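PDB 4FBC: protein synthesis inhibitor I from Hordeum vulgare, which belongs to the plant ribosome-inactivating proteins and inhibits protein synthesis; this model holds adenosine monophosphate in a pocket. Local coordinates for residues Trp99-Pro104 / Pro108-Val113; Arg120-Asp125 / Gln162-Val167. The protein carries 3 engineered substitutions. All blocks are in the same frame, centred on the assembly; numbering follows the deposited sequence.

Overall arrangement
Both contacts are partly buried, with their centres about 16 Å apart, in the ribosome-inactivating protein fold. Contact 1 joins strands 99-101 and 111-112, the last two of a mixed six-stranded sheet. Contact 2 sets the short helix 119-123, the next element of the chain after strand 111-112, against the long helix 157-179. Their chemistry follows their place. The sheet edge is held by regular backbone hydrogen bonds, with a proline-tyrosine CH-pi contact beyond the paired residues; the helix pair has one weak side-chain-to-backbone bond, a water between the two and a small apolar patch. Bound adenosine monophosphate lies near both, about 5 Å from the side chain of Leu102 and about 7 Å from that of Asp121.

Contact 1. Residues Trp99-Pro104 / Pro108-Val113; sequences WWELTP and PGATYV
Pro104 lies over one face of the Tyr112 ring, its CG 3.6 Å from the ring centroid and only 8° off the normal, a clear CH-pi contact. Tyr112 has its CG anti to the backbone N (chi1 -178°), which brings the ring alongside Pro104, the two side chains pointing the same way. At the far end of that ring a water bridges Tyr112 OH and Leu102 O. Inward from here the two chains run parallel. Thr111 N donates to Trp99 O at 2.8 Å, and Glu101 N reaches Thr111 O at 3.0 Å. Val113 N closes the ladder on Glu101 O, also at 3.0 Å. On the face with Trp100, its CZ3 runs alongside Thr111 CG2 at 3.6 Å. On the other, the extended Glu101 chain passes alongside Ala110, with CD 3.7 Å from Ala110 CB; its carboxylate takes the backbone N-H groups of Gly105 and Ile107, tying down the connecting loop. Leu102 CD2 packs beside Val113 CG1 at 3.7 Å. Strand 111-112 is one of the two edge strands of the mixed sheet within this chain, while strand 99-101 pairs on its other flank with strand 89-93, where Phe92 meets the Trp100 ring and Glu90 OE1, from a residue of the adenosine monophosphate pocket, is hydrogen-bonded to Thr103 OG1.

Contact 2. Residues Arg120-Asp125 / Gln162-Val167; sequences RDLLGD and QAREAV
Arg164 brings its guanidinium edge to the backbone of helix 119-123, and the polar part of the contact gathers on one carbonyl. NE points at Asp121 O with a nearly straight N-H (165°), but at 3.4 Å the bond is weak. A water in the guanidinium plane also lies between the two, accepting from Arg164 NH2 at 2.7 Å; its approach to Asp121 O is suspiciously short, so that leg of the bridge is doubtful. The arginine chain is extended from CG to NE, and this reach carries its charged end past Leu122 to the preceding residue, with CD passing Leu122 O at 3.6 Å on the way. In this ribosome-inactivating protein fold, the short helix 119-123 packs against the long helix 157-179, and Gly124, with positive phi, takes the chain out of helical geometry just after it. The apolar part is small. Leu122 and Val167 cross at about a right angle, Leu122 CD1 and CD2 each lying 4.0 Å from Val167 CG1. Leu122 CD2 also comes within 3.9 Å of Arg164 O, a carbonyl that accepts a hydrogen bond from Thr168 OG1. Phe115 touches both Leu122 and Arg164, and Val167 also packs on Leu146 of helix 136-147.

Contact 1. Residues Trp99-Pro104 / Pro108-Val113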
loop_
_atom_site.group_PDB
_atom_site.type_symbol
_atom_site.label_atom_id
_atom_site.label_comp_id
_atom_site.label_asym_id
_atom_site.label_seq_id
_atom_site.Cartn_x
_atom_site.Cartn_y
_atom_site.Cartn_z
ATOM N N TRP A 99 -1.385 18.425 8.605
ATOM C CA TRP A 99 -1.829 17.074 8.261
ATOM C C TRP A 99 -3.134 17.135 7.474
ATOM O O TRP A 99 -4.125 17.730 7.927
ATOM C CB TRP A 99 -2.016 16.220 9.519
ATOM C CG TRP A 99 -0.752 15.556 10.005
ATOM C CD1 TRP A 99 0.002 15.913 11.084
ATOM C CD2 TRP A 99 -0.102 14.415 9.421
ATOM N NE1 TRP A 99 1.084 15.068 11.207
ATOM C CE2 TRP A 99 1.039 14.138 10.202
ATOM C CE3 TRP A 99 -0.379 13.602 8.319
ATOM C CZ2 TRP A 99 1.906 13.078 9.907
ATOM C CZ3 TRP A 99 0.482 12.559 8.024
ATOM C CH2 TRP A 99 1.609 12.302 8.820
ATOM N N TRP A 100 -3.117 16.539 6.287
ATOM C CA TRP A 100 -4.298 16.430 5.448
ATOM C C TRP A 100 -4.812 15.004 5.542
ATOM O O TRP A 100 -4.025 14.062 5.601
ATOM C CB TRP A 100 -3.950 16.778 3.999
ATOM C CG TRP A 100 -3.392 18.156 3.862
ATOM C CD1 TRP A 100 -2.080 18.527 3.950
ATOM C CD2 TRP A 100 -4.133 19.356 3.619
ATOM N NE1 TRP A 100 -1.960 19.886 3.770
ATOM C CE2 TRP A 100 -3.208 20.416 3.571
ATOM C CE3 TRP A 100 -5.492 19.635 3.447
ATOM C CZ2 TRP A 100 -3.599 21.738 3.352
ATOM C CZ3 TRP A 100 -5.876 20.944 3.223
ATOM C CH2 TRP A 100 -4.934 21.980 3.177
ATOM N N GLU A 101 -6.129 14.845 5.586
ATOM C CA GLU A 101 -6.720 13.513 5.677
ATOM C C GLU A 101 -7.659 13.218 4.509
ATOM O O GLU A 101 -8.210 14.128 3.883
ATOM C CB GLU A 101 -7.450 13.333 7.003
ATOM C CG GLU A 101 -8.603 14.295 7.203
ATOM C CD GLU A 101 -9.226 14.155 8.578
ATOM O OE1 GLU A 101 -8.897 13.174 9.294
ATOM O OE2 GLU A 101 -10.055 15.019 8.930
ATOM N N LEU A 102 -7.836 11.929 4.233
ATOM C CA LEU A 102 -8.642 11.470 3.112
ATOM C C LEU A 102 -9.996 10.960 3.586
ATOM O O LEU A 102 -10.821 10.500 2.783
ATOM C CB LEU A 102 -7.904 10.366 2.353
ATOM C CG LEU A 102 -6.661 10.879 1.637
ATOM C CD1 LEU A 102 -5.719 9.728 1.299
ATOM C CD2 LEU A 102 -7.082 11.605 0.372
ATOM N N THR A 103 -10.211 11.048 4.895
ATOM C CA THR A 103 -11.484 10.681 5.511
ATOM C C THR A 103 -11.824 11.759 6.536
ATOM O O THR A 103 -11.030 12.021 7.433
ATOM C CB THR A 103 -11.384 9.320 6.235
ATOM O OG1 THR A 103 -11.005 8.293 5.303
ATOM C CG2 THR A 103 -12.721 8.952 6.868
ATOM N N PRO A 104 -12.994 12.405 6.394
ATOM C CA PRO A 104 -13.345 13.489 7.323
ATOM C C PRO A 104 -13.492 12.964 8.752
ATOM O O PRO A 104 -14.191 11.969 8.964
ATOM C CB PRO A 104 -14.699 13.983 6.796
ATOM C CG PRO A 104 -14.749 13.525 5.342
ATOM C CD PRO A 104 -14.009 12.213 5.343
ATOM N N PRO A 108 -6.960 13.055 14.300
ATOM C CA PRO A 108 -6.998 14.205 15.213
ATOM C C PRO A 108 -6.226 15.415 14.680
ATOM O O PRO A 108 -5.033 15.309 14.376
ATOM C CB PRO A 108 -6.316 13.667 16.479
ATOM C CG PRO A 108 -6.565 12.195 16.438
ATOM C CD PRO A 108 -6.516 11.822 14.977
ATOM N N GLY A 109 -6.911 16.550 14.549
ATOM C CA GLY A 109 -6.265 17.797 14.178
ATOM C C GLY A 109 -6.048 17.995 12.688
ATOM O O GLY A 109 -5.598 19.053 12.248
ATOM N N ALA A 110 -6.378 16.975 11.906
ATOM C CA ALA A 110 -6.134 17.011 10.468
ATOM C C ALA A 110 -7.171 17.829 9.701
ATOM O O ALA A 110 -8.271 18.088 10.194
ATOM C CB ALA A 110 -6.059 15.592 9.914
ATOM N N THR A 111 -6.814 18.223 8.483
ATOM C CA THR A 111 -7.704 18.992 7.615
ATOM C C THR A 111 -8.110 18.123 6.428
ATOM O O THR A 111 -7.251 17.603 5.712
ATOM C CB THR A 111 -6.993 20.266 7.106
ATOM O OG1 THR A 111 -6.623 21.083 8.225
ATOM C CG2 THR A 111 -7.891 21.069 6.168
ATOM N N TYR A 112 -9.413 17.951 6.217
ATOM C CA TYR A 112 -9.896 17.124 5.114
ATOM C C TYR A 112 -9.500 17.728 3.773
ATOM O O TYR A 112 -9.717 18.923 3.530
ATOM C CB TYR A 112 -11.415 16.929 5.201
ATOM C CG TYR A 112 -11.988 16.042 4.116
ATOM C CD1 TYR A 112 -11.518 14.744 3.930
ATOM C CD2 TYR A 112 -13.007 16.498 3.284
ATOM C CE1 TYR A 112 -12.035 13.931 2.943
ATOM C CE2 TYR A 112 -13.538 15.691 2.294
ATOM C CZ TYR A 112 -13.045 14.404 2.128
ATOM O OH TYR A 112 -13.564 13.588 1.150
ATOM N N VAL A 113 -8.906 16.908 2.903
ATOM C CA VAL A 113 -8.364 17.405 1.639
ATOM C C VAL A 113 -9.425 17.729 0.576
ATOM O O VAL A 113 -9.148 18.449 -0.399
ATOM C CB VAL A 113 -7.298 16.430 1.067
ATOM C CG1 VAL A 113 -7.956 15.185 0.503
ATOM C CG2 VAL A 113 -6.447 17.122 0.003
HETATM O O HOH W 1 -13.701 10.683 2.179
#

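Contact 2. Residues Arg120-Asp125 / Gln162-Val167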
loop_
_atom_site.group_PDB
_atom_site.type_symbol
_atom_site.label_atom_id
_atom_site.label_comp_id
_atom_site.label_asym_id
_atom_site.label_seq_id
_atom_site.Cartn_x
_atom_site.Cartn_y
_atom_site.Cartn_z
ATOM N N ARG A 120 -12.412 4.909 -6.821
ATOM C CA ARG A 120 -13.647 5.538 -7.286
ATOM C C ARG A 120 -13.670 7.025 -6.928
ATOM O O ARG A 120 -14.026 7.865 -7.761
ATOM C CB ARG A 120 -14.897 4.860 -6.727
ATOM C CG ARG A 120 -16.158 5.539 -7.265
ATOM C CD ARG A 120 -17.433 5.121 -6.557
ATOM N NE ARG A 120 -18.601 5.737 -7.190
ATOM C CZ ARG A 120 -19.128 6.905 -6.829
ATOM N NH1 ARG A 120 -18.607 7.598 -5.821
ATOM N NH2 ARG A 120 -20.189 7.378 -7.474
ATOM N N ASP A 121 -13.284 7.346 -5.695
ATOM C CA ASP A 121 -13.174 8.741 -5.266
ATOM C C ASP A 121 -12.177 9.513 -6.130
ATOM O O ASP A 121 -12.445 10.635 -6.551
ATOM C CB ASP A 121 -12.723 8.835 -3.802
ATOM C CG ASP A 121 -13.703 8.203 -2.832
ATOM O OD1 ASP A 121 -14.912 8.121 -3.150
ATOM O OD2 ASP A 121 -13.256 7.796 -1.736
ATOM N N LEU A 122 -11.021 8.901 -6.382
ATOM C CA LEU A 122 -9.894 9.578 -7.024
ATOM C C LEU A 122 -9.989 9.686 -8.547
ATOM O O LEU A 122 -9.586 10.694 -9.130
ATOM C CB LEU A 122 -8.588 8.870 -6.645
ATOM C CG LEU A 122 -8.267 8.892 -5.154
ATOM C CD1 LEU A 122 -7.168 7.906 -4.854
ATOM C CD2 LEU A 122 -7.842 10.283 -4.736
ATOM N N LEU A 123 -10.528 8.653 -9.188
ATOM C CA LEU A 123 -10.564 8.580 -10.645
ATOM C C LEU A 123 -11.985 8.588 -11.213
ATOM O O LEU A 123 -12.178 8.864 -12.399
ATOM C CB LEU A 123 -9.852 7.311 -11.112
ATOM C CG LEU A 123 -8.431 7.140 -10.576
ATOM C CD1 LEU A 123 -7.872 5.785 -10.959
ATOM C CD2 LEU A 123 -7.543 8.260 -11.083
ATOM N N GLY A 124 -12.967 8.274 -10.370
ATOM C CA GLY A 124 -14.345 8.120 -10.815
ATOM C C GLY A 124 -14.754 6.659 -10.933
ATOM O O GLY A 124 -15.934 6.325 -10.801
ATOM N N ASP A 125 -13.769 5.787 -11.137
ATOM C CA ASP A 125 -13.999 4.386 -11.481
ATOM C C ASP A 125 -12.718 3.579 -11.221
ATOM O O ASP A 125 -11.621 4.049 -11.532
ATOM C CB ASP A 125 -14.366 4.311 -12.966
ATOM C CG ASP A 125 -15.017 2.996 -13.355
ATOM O OD1 ASP A 125 -14.900 2.004 -12.599
ATOM O OD2 ASP A 125 -15.645 2.959 -14.438
ATOM N N GLN A 162 -5.337 18.159 -9.588
ATOM C CA GLN A 162 -3.911 17.897 -9.382
ATOM C C GLN A 162 -3.671 17.042 -8.138
ATOM O O GLN A 162 -2.896 16.081 -8.173
ATOM C CB GLN A 162 -3.115 19.203 -9.257
ATOM C CG GLN A 162 -1.691 18.974 -8.733
ATOM C CD GLN A 162 -0.871 20.246 -8.603
ATOM O OE1 GLN A 162 -0.037 20.546 -9.458
ATOM N NE2 GLN A 162 -1.085 20.988 -7.519
ATOM N N ALA A 163 -4.337 17.390 -7.040
ATOM C CA ALA A 163 -4.157 16.656 -5.790
ATOM C C ALA A 163 -4.661 15.215 -5.894
ATOM O O ALA A 163 -4.029 14.306 -5.358
ATOM C CB ALA A 163 -4.837 17.381 -4.633
ATOM N N ARG A 164 -5.798 15.007 -6.563
ATOM C CA ARG A 164 -6.309 13.647 -6.787
ATOM C C ARG A 164 -5.298 12.772 -7.532
ATOM O O ARG A 164 -5.015 11.637 -7.129
ATOM C CB ARG A 164 -7.620 13.666 -7.585
ATOM C CG ARG A 164 -8.883 13.962 -6.774
ATOM C CD ARG A 164 -10.106 13.902 -7.683
ATOM N NE ARG A 164 -11.370 13.839 -6.949
ATOM C CZ ARG A 164 -12.113 14.901 -6.657
ATOM N NH1 ARG A 164 -11.715 16.108 -7.038
ATOM N NH2 ARG A 164 -13.255 14.760 -5.985
ATOM N N GLU A 165 -4.762 13.304 -8.623
ATOM C CA GLU A 165 -3.819 12.557 -9.442
ATOM C C GLU A 165 -2.544 12.265 -8.657
ATOM O O GLU A 165 -1.962 11.186 -8.783
ATOM C CB GLU A 165 -3.519 13.333 -10.729
ATOM C CG GLU A 165 -4.770 13.586 -11.566
ATOM C CD GLU A 165 -4.530 14.499 -12.763
ATOM O OE1 GLU A 165 -3.437 15.102 -12.857
ATOM O OE2 GLU A 165 -5.447 14.614 -13.609
ATOM N N ALA A 166 -2.127 13.223 -7.833
ATOM C CA ALA A 166 -0.947 13.041 -6.989
ATOM C C ALA A 166 -1.140 11.912 -5.971
ATOM O O ALA A 166 -0.276 11.048 -5.823
ATOM C CB ALA A 166 -0.587 14.325 -6.285
ATOM N N VAL A 167 -2.260 11.929 -5.251
ATOM C CA VAL A 167 -2.582 10.821 -4.352
ATOM C C VAL A 167 -2.632 9.465 -5.067
ATOM O O VAL A 167 -2.107 8.469 -4.557
ATOM C CB VAL A 167 -3.905 11.080 -3.597
ATOM C CG1 VAL A 167 -4.355 9.817 -2.843
ATOM C CG2 VAL A 167 -3.722 12.235 -2.646
HETATM O O HOH W 2 -14.043 12.196 -5.388
#